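PDB 4X7G: precorrin-6A reductase from Rhodobacter capsulatus, which catalyses the NADPH-dependent reduction of precorrin-6A on the route to cobalamin, holding NADP and the reduced precorrin product in this crystal. Local coordinates for residues T2-A13 against L20-Y31. Residues are numbered along the deposited sequence; the frame is centred on the assembly and turned at random.
Sequences TRLLVLGGTTEA and LADQGFEAVFSY. With 3Y8 (3-[(1R,2S,3S,7S,11S,16S,17R,18R,19R)-2,7,12,18-tetrakis(2-hydroxy-2-oxoethyl)-3,13-bis(3-hydroxy-3-oxopropyl)-1,2,5,7,11,17-hexamethyl-17-(3-oxidanyl-3-oxidanylidene-prop-1-enyl)-3,6,8,10,15,16,18,19,21,24-decahydrocorrin-8-yl]propanoic acid), chain C.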
loop_
_atom_site.group_PDB
_atom_site.type_symbol
_atom_site.label_atom_id
_atom_site.label_comp_id
_atom_site.label_asym_id
_atom_site.label_seq_id
_atom_site.Cartn_x
_atom_site.Cartn_y
_atom_site.Cartn_z
ATOM N N THR A 2 15.787 4.010 -22.478
ATOM C CA THR A 2 14.929 4.121 -21.270
ATOM C C THR A 2 13.830 3.173 -21.408
ATOM O O THR A 2 13.105 3.140 -22.403
ATOM C CB THR A 2 14.417 5.508 -21.173
ATOM O OG1 THR A 2 13.664 5.690 -19.886
ATOM C CG2 THR A 2 13.544 5.892 -22.268
ATOM N N ARG A 3 13.590 2.374 -20.368
ATOM C CA ARG A 3 12.404 1.540 -20.277
ATOM C C ARG A 3 12.126 1.350 -18.768
ATOM O O ARG A 3 12.930 0.673 -18.097
ATOM C CB ARG A 3 12.504 0.203 -20.994
ATOM C CG ARG A 3 11.122 -0.499 -21.052
ATOM C CD ARG A 3 11.086 -1.683 -22.025
ATOM N NE ARG A 3 9.788 -2.336 -22.154
ATOM C CZ ARG A 3 8.715 -1.891 -22.801
ATOM N NH1 ARG A 3 7.661 -2.735 -22.682
ATOM N NH2 ARG A 3 8.690 -0.747 -23.564
ATOM N N LEU A 4 11.079 1.967 -18.259
ATOM C CA LEU A 4 10.817 1.974 -16.839
ATOM C C LEU A 4 9.951 0.865 -16.434
ATOM O O LEU A 4 9.014 0.473 -17.171
ATOM C CB LEU A 4 10.174 3.294 -16.518
ATOM C CG LEU A 4 10.849 4.602 -17.005
ATOM C CD1 LEU A 4 10.052 5.827 -16.584
ATOM C CD2 LEU A 4 12.287 4.659 -16.571
ATOM N N LEU A 5 10.154 0.376 -15.208
ATOM C CA LEU A 5 9.215 -0.574 -14.557
ATOM C C LEU A 5 8.698 0.115 -13.311
ATOM O O LEU A 5 9.481 0.493 -12.452
ATOM C CB LEU A 5 9.926 -1.890 -14.192
ATOM C CG LEU A 5 9.076 -2.902 -13.429
ATOM C CD1 LEU A 5 7.952 -3.414 -14.258
ATOM C CD2 LEU A 5 9.972 -4.024 -12.976
ATOM N N VAL A 6 7.388 0.225 -13.215
ATOM C CA VAL A 6 6.737 0.751 -12.005
ATOM C C VAL A 6 6.083 -0.397 -11.295
ATOM O O VAL A 6 5.161 -1.005 -11.815
ATOM C CB VAL A 6 5.709 1.821 -12.353
ATOM C CG1 VAL A 6 4.999 2.278 -11.082
ATOM C CG2 VAL A 6 6.322 2.980 -13.140
ATOM N N LEU A 7 6.605 -0.706 -10.110
ATOM C CA LEU A 7 5.956 -1.674 -9.256
ATOM C C LEU A 7 4.838 -0.940 -8.543
ATOM O O LEU A 7 5.116 0.042 -7.831
ATOM C CB LEU A 7 6.952 -2.321 -8.278
ATOM C CG LEU A 7 8.187 -2.960 -8.946
ATOM C CD1 LEU A 7 9.157 -3.411 -7.822
ATOM C CD2 LEU A 7 7.792 -4.085 -9.840
ATOM N N GLY A 8 3.584 -1.368 -8.732
ATOM C CA GLY A 8 2.446 -0.582 -8.344
ATOM C C GLY A 8 1.682 -1.092 -7.171
ATOM O O GLY A 8 2.227 -1.827 -6.345
ATOM N N GLY A 9 0.450 -0.645 -7.073
ATOM C CA GLY A 9 -0.440 -1.026 -5.994
ATOM C C GLY A 9 -0.842 0.038 -5.044
ATOM O O GLY A 9 -1.556 -0.227 -4.074
ATOM N N THR A 10 -0.344 1.261 -5.175
ATOM C CA THR A 10 -0.670 2.417 -4.406
ATOM C C THR A 10 -1.248 3.520 -5.159
ATOM O O THR A 10 -1.096 3.616 -6.415
ATOM C CB THR A 10 0.560 2.917 -3.626
ATOM O OG1 THR A 10 1.515 3.344 -4.595
ATOM C CG2 THR A 10 1.192 1.888 -2.724
ATOM N N THR A 11 -1.795 4.560 -4.524
ATOM C CA THR A 11 -2.274 5.758 -5.209
ATOM C C THR A 11 -1.019 6.450 -5.763
ATOM O O THR A 11 -1.058 7.039 -6.861
ATOM C CB THR A 11 -3.096 6.657 -4.308
ATOM O OG1 THR A 11 -4.294 5.923 -3.961
ATOM C CG2 THR A 11 -3.437 7.973 -4.925
ATOM N N GLU A 12 0.086 6.448 -5.018
ATOM C CA GLU A 12 1.327 7.023 -5.543
ATOM C C GLU A 12 1.649 6.385 -6.896
ATOM O O GLU A 12 2.077 7.093 -7.838
ATOM C CB GLU A 12 2.451 6.861 -4.499
ATOM C CG GLU A 12 2.287 7.811 -3.300
ATOM C CD GLU A 12 0.999 7.607 -2.445
ATOM O OE1 GLU A 12 0.638 6.463 -2.187
ATOM O OE2 GLU A 12 0.350 8.610 -2.071
ATOM N N ALA A 13 1.628 5.060 -6.965
ATOM C CA ALA A 13 1.920 4.391 -8.225
ATOM C C ALA A 13 0.978 4.855 -9.338
ATOM O O ALA A 13 1.389 5.021 -10.492
ATOM C CB ALA A 13 1.831 2.904 -8.085
ATOM N N LEU A 20 3.897 9.502 -16.110
ATOM C CA LEU A 20 4.787 8.815 -17.063
ATOM C C LEU A 20 4.123 8.713 -18.433
ATOM O O LEU A 20 4.748 8.955 -19.470
ATOM C CB LEU A 20 5.262 7.489 -16.576
ATOM C CG LEU A 20 6.108 7.516 -15.340
ATOM C CD1 LEU A 20 6.402 6.098 -14.895
ATOM C CD2 LEU A 20 7.359 8.322 -15.526
ATOM N N ALA A 21 2.857 8.342 -18.470
ATOM C CA ALA A 21 2.153 8.319 -19.732
ATOM C C ALA A 21 2.073 9.696 -20.258
ATOM O O ALA A 21 2.359 9.935 -21.506
ATOM C CB ALA A 21 0.755 7.731 -19.565
ATOM N N ASP A 22 1.691 10.685 -19.511
ATOM C CA ASP A 22 1.528 12.005 -20.043
ATOM C C ASP A 22 2.811 12.555 -20.566
ATOM O O ASP A 22 2.836 13.281 -21.589
ATOM C CB ASP A 22 0.971 12.971 -19.048
ATOM C CG ASP A 22 -0.515 12.748 -18.777
ATOM O OD1 ASP A 22 -1.119 11.907 -19.462
ATOM O OD2 ASP A 22 -0.859 13.345 -17.753
ATOM N N GLN A 23 3.922 12.216 -19.962
ATOM C CA GLN A 23 5.199 12.736 -20.431
ATOM C C GLN A 23 5.847 11.870 -21.472
ATOM O O GLN A 23 6.953 12.210 -21.953
ATOM C CB GLN A 23 6.154 12.939 -19.240
ATOM C CG GLN A 23 5.657 14.022 -18.272
ATOM C CD GLN A 23 6.642 14.321 -17.165
ATOM O OE1 GLN A 23 7.838 14.079 -17.281
ATOM N NE2 GLN A 23 6.148 14.932 -16.111
ATOM N N GLY A 24 5.205 10.821 -21.899
ATOM C CA GLY A 24 5.708 10.040 -22.989
ATOM C C GLY A 24 6.841 9.107 -22.693
ATOM O O GLY A 24 7.619 8.761 -23.607
ATOM N N PHE A 25 6.933 8.565 -21.481
ATOM C CA PHE A 25 7.948 7.554 -21.174
ATOM C C PHE A 25 7.560 6.204 -21.610
ATOM O O PHE A 25 6.405 5.794 -21.469
ATOM C CB PHE A 25 8.277 7.521 -19.663
ATOM C CG PHE A 25 9.061 8.700 -19.165
ATOM C CD1 PHE A 25 8.482 9.862 -18.770
ATOM C CD2 PHE A 25 10.521 8.653 -19.122
ATOM C CE1 PHE A 25 9.218 10.926 -18.324
ATOM C CE2 PHE A 25 11.229 9.683 -18.705
ATOM C CZ PHE A 25 10.622 10.824 -18.318
ATOM N N GLU A 26 8.529 5.382 -22.019
ATOM C CA GLU A 26 8.335 4.008 -22.239
ATOM C C GLU A 26 8.386 3.300 -20.878
ATOM O O GLU A 26 9.386 3.358 -20.173
ATOM C CB GLU A 26 9.441 3.471 -23.162
ATOM C CG GLU A 26 9.371 2.140 -23.706
ATOM C CD GLU A 26 10.160 2.045 -25.087
ATOM O OE1 GLU A 26 10.263 3.001 -25.987
ATOM O OE2 GLU A 26 10.681 0.994 -25.115
ATOM N N ALA A 27 7.309 2.676 -20.506
ATOM C CA ALA A 27 7.176 2.165 -19.139
ATOM C C ALA A 27 6.187 1.048 -19.084
ATOM O O ALA A 27 5.167 1.082 -19.834
ATOM C CB ALA A 27 6.714 3.265 -18.186
ATOM N N VAL A 28 6.375 0.115 -18.155
ATOM C CA VAL A 28 5.439 -0.994 -17.814
ATOM C C VAL A 28 5.013 -0.805 -16.373
ATOM O O VAL A 28 5.882 -0.494 -15.526
ATOM C CB VAL A 28 6.163 -2.345 -18.003
ATOM C CG1 VAL A 28 5.271 -3.454 -17.462
ATOM C CG2 VAL A 28 6.547 -2.604 -19.456
ATOM N N PHE A 29 3.752 -1.037 -16.076
ATOM C CA PHE A 29 3.221 -1.052 -14.742
ATOM C C PHE A 29 3.049 -2.443 -14.269
ATOM O O PHE A 29 2.575 -3.318 -15.060
ATOM C CB PHE A 29 1.883 -0.326 -14.773
ATOM C CG PHE A 29 1.306 -0.028 -13.399
ATOM C CD1 PHE A 29 0.607 -0.940 -12.693
ATOM C CD2 PHE A 29 1.432 1.243 -12.885
ATOM C CE1 PHE A 29 0.052 -0.624 -11.437
ATOM C CE2 PHE A 29 0.876 1.530 -11.642
ATOM C CZ PHE A 29 0.175 0.642 -10.992
ATOM N N SER A 30 3.339 -2.789 -13.018
ATOM C CA SER A 30 3.218 -4.131 -12.519
ATOM C C SER A 30 2.293 -4.214 -11.314
ATOM O O SER A 30 2.576 -3.574 -10.270
ATOM C CB SER A 30 4.560 -4.673 -12.149
ATOM O OG SER A 30 4.501 -6.022 -11.684
ATOM N N TYR A 31 1.286 -5.097 -11.390
ATOM C CA TYR A 31 0.507 -5.547 -10.235
ATOM C C TYR A 31 0.941 -6.968 -9.848
ATOM O O TYR A 31 1.259 -7.768 -10.687
ATOM C CB TYR A 31 -0.957 -5.597 -10.597
ATOM C CG TYR A 31 -1.702 -4.305 -10.718
ATOM C CD1 TYR A 31 -1.906 -3.434 -9.624
ATOM C CD2 TYR A 31 -2.365 -3.905 -11.919
ATOM C CE1 TYR A 31 -2.668 -2.286 -9.713
ATOM C CE2 TYR A 31 -3.105 -2.759 -12.010
ATOM C CZ TYR A 31 -3.333 -2.012 -10.887
ATOM O OH TYR A 31 -4.183 -0.878 -10.894
HETATM C C48 3Y8 C . -4.032 -5.054 -5.947
HETATM C C47 3Y8 C . -5.561 -2.510 -7.149
HETATM C C43 3Y8 C . -5.378 3.673 -6.936
HETATM C C42 3Y8 C . -5.900 2.774 -5.737
HETATM C C41 3Y8 C . -4.638 2.462 -4.956
HETATM C C38 3Y8 C . -2.819 2.618 -1.490
HETATM C C37 3Y8 C . -4.132 3.238 -1.775
HETATM C C36 3Y8 C . -6.553 3.103 -2.411
HETATM C C35 3Y8 C . -5.867 2.167 0.498
HETATM C C32 3Y8 C . -8.523 1.093 4.411
HETATM C C31 3Y8 C . -7.079 0.545 4.045
HETATM C C2 3Y8 C . -4.963 -1.661 2.412
HETATM C C1 3Y8 C . -5.189 -2.376 1.034
HETATM C C4 3Y8 C . -5.453 -0.116 0.649
HETATM C C5 3Y8 C . -5.567 0.988 -0.107
HETATM C C7 3Y8 C . -5.244 2.255 -2.325
HETATM C C8 3Y8 C . -4.952 1.695 -3.676
HETATM C C6 3Y8 C . -5.380 1.084 -1.534
HETATM C C3 3Y8 C . -5.600 -0.282 2.161
HETATM C C11 3Y8 C . -5.699 -1.918 -4.603
HETATM C C12 3Y8 C . -5.318 -2.824 -5.664
HETATM C C13 3Y8 C . -4.733 -3.918 -5.196
HETATM C C14 3Y8 C . -4.753 -3.834 -3.747
HETATM C C15 3Y8 C . -4.247 -4.801 -2.906
HETATM C C16 3Y8 C . -4.300 -4.601 -1.454
HETATM C C17 3Y8 C . -4.079 -5.689 -0.438
HETATM C C18 3Y8 C . -4.319 -4.915 0.897
HETATM C C19 3Y8 C . -4.133 -3.375 0.547
HETATM C C20 3Y8 C . -6.599 -2.970 0.943
HETATM C C21 3Y8 C . -7.028 -2.924 -7.596
HETATM C C24 3Y8 C . -7.185 -1.548 -4.638
HETATM C C25 3Y8 C . -5.628 -2.384 3.597
HETATM C C26 3Y8 C . -3.467 -1.414 2.651
HETATM O O59 3Y8 C . -8.969 -6.850 -0.221
HETATM C C57 3Y8 C . -7.833 -7.108 -0.810
HETATM O O58 3Y8 C . -7.559 -8.097 -1.540
HETATM C C56 3Y8 C . -6.709 -6.187 -0.419
HETATM C C55 3Y8 C . -5.264 -6.755 -0.592
HETATM C C54 3Y8 C . -2.707 -6.313 -0.537
HETATM C C60 3Y8 C . -3.409 -5.247 2.078
HETATM C C61 3Y8 C . -3.574 -6.557 2.698
HETATM O O62 3Y8 C . -2.621 -6.914 3.489
HETATM O O63 3Y8 C . -4.599 -7.265 2.501
HETATM N N24 3Y8 C . -4.232 -3.369 -0.922
HETATM N N23 3Y8 C . -5.348 -2.654 -3.418
HETATM C C49 3Y8 C . -2.523 -4.776 -6.002
HETATM C C50 3Y8 C . -1.690 -5.746 -6.774
HETATM O O51 3Y8 C . -2.205 -6.777 -7.266
HETATM O O52 3Y8 C . -0.479 -5.360 -6.958
HETATM O O23 3Y8 C . -7.637 -2.068 -8.270
HETATM O O22 3Y8 C . -7.435 -4.007 -7.251
HETATM C C10 3Y8 C . -4.775 -0.659 -4.675
HETATM C C9 3Y8 C . -5.039 0.355 -3.616
HETATM N N22 3Y8 C . -5.349 -0.024 -2.303
HETATM O O44 3Y8 C . -5.228 4.871 -6.659
HETATM O O45 3Y8 C . -5.373 3.173 -7.983
HETATM O O39 3Y8 C . -1.826 3.385 -1.699
HETATM O O40 3Y8 C . -2.766 1.516 -0.950
HETATM N N21 3Y8 C . -5.230 -1.260 0.098
HETATM C C27 3Y8 C . -3.180 -0.555 3.916
HETATM O O28 3Y8 C . -3.092 -1.176 4.983
HETATM O O29 3Y8 C . -3.059 0.662 3.821
HETATM C C30 3Y8 C . -7.049 0.074 2.623
HETATM O O34 3Y8 C . -9.444 0.197 4.353
HETATM O O33 3Y8 C . -8.425 2.245 4.835
#
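Val6 CG2 and Leu20 CD1 meet tip to tip at 3.6 Å, as the helix of this beta-alpha-beta crossover settles on its own strands. Leu4 CD1 touches both Leu20 CD2 and Phe25 CD2, 3.8 Å from each. Further along the same face, Phe29, its CG anti to the backbone N (chi1 -169°), brings its ring to the glycine turn: CZ is 3.7 Å from Gly8 CA, where a side chain would collide, and CE2 packs on Ala13 CB. Five backbone bonds, from Leu4 N to Glu26 O (2.9 Å) through Gly8 N to Ser30 O, knit the parallel strands. At the strand entrance Arg3 NH2 forms a salt bridge with Glu26 OE2 (3.1 Å), reaching its anti side 28° out of the carboxylate plane, guanidinium and carboxylate planes 72° apart; NH1 lies 3.4 Å from Val28 CG2 and pairs with Glu63. Replacing Arg3 by an alanine would probably leave Glu26 and Glu63 without their shared cation and take one neighbour from Val28. At the other end, Ser30 OG binds the NADP adenine, and Gly8 O the cofactor's ribose. Helix 11-22 opens with Thr10 as N-cap, its OG1 accepting from Ala13 N; there Thr11 N donates to carboxylate O39 of the tetrapyrrole (3.1 Å) and its hydroxyl to O44. Thr11 N-H, at the helix's positive end, would probably help stabilise that carboxylate's charge, so this Rossmann-type turn serves cofactor and product together.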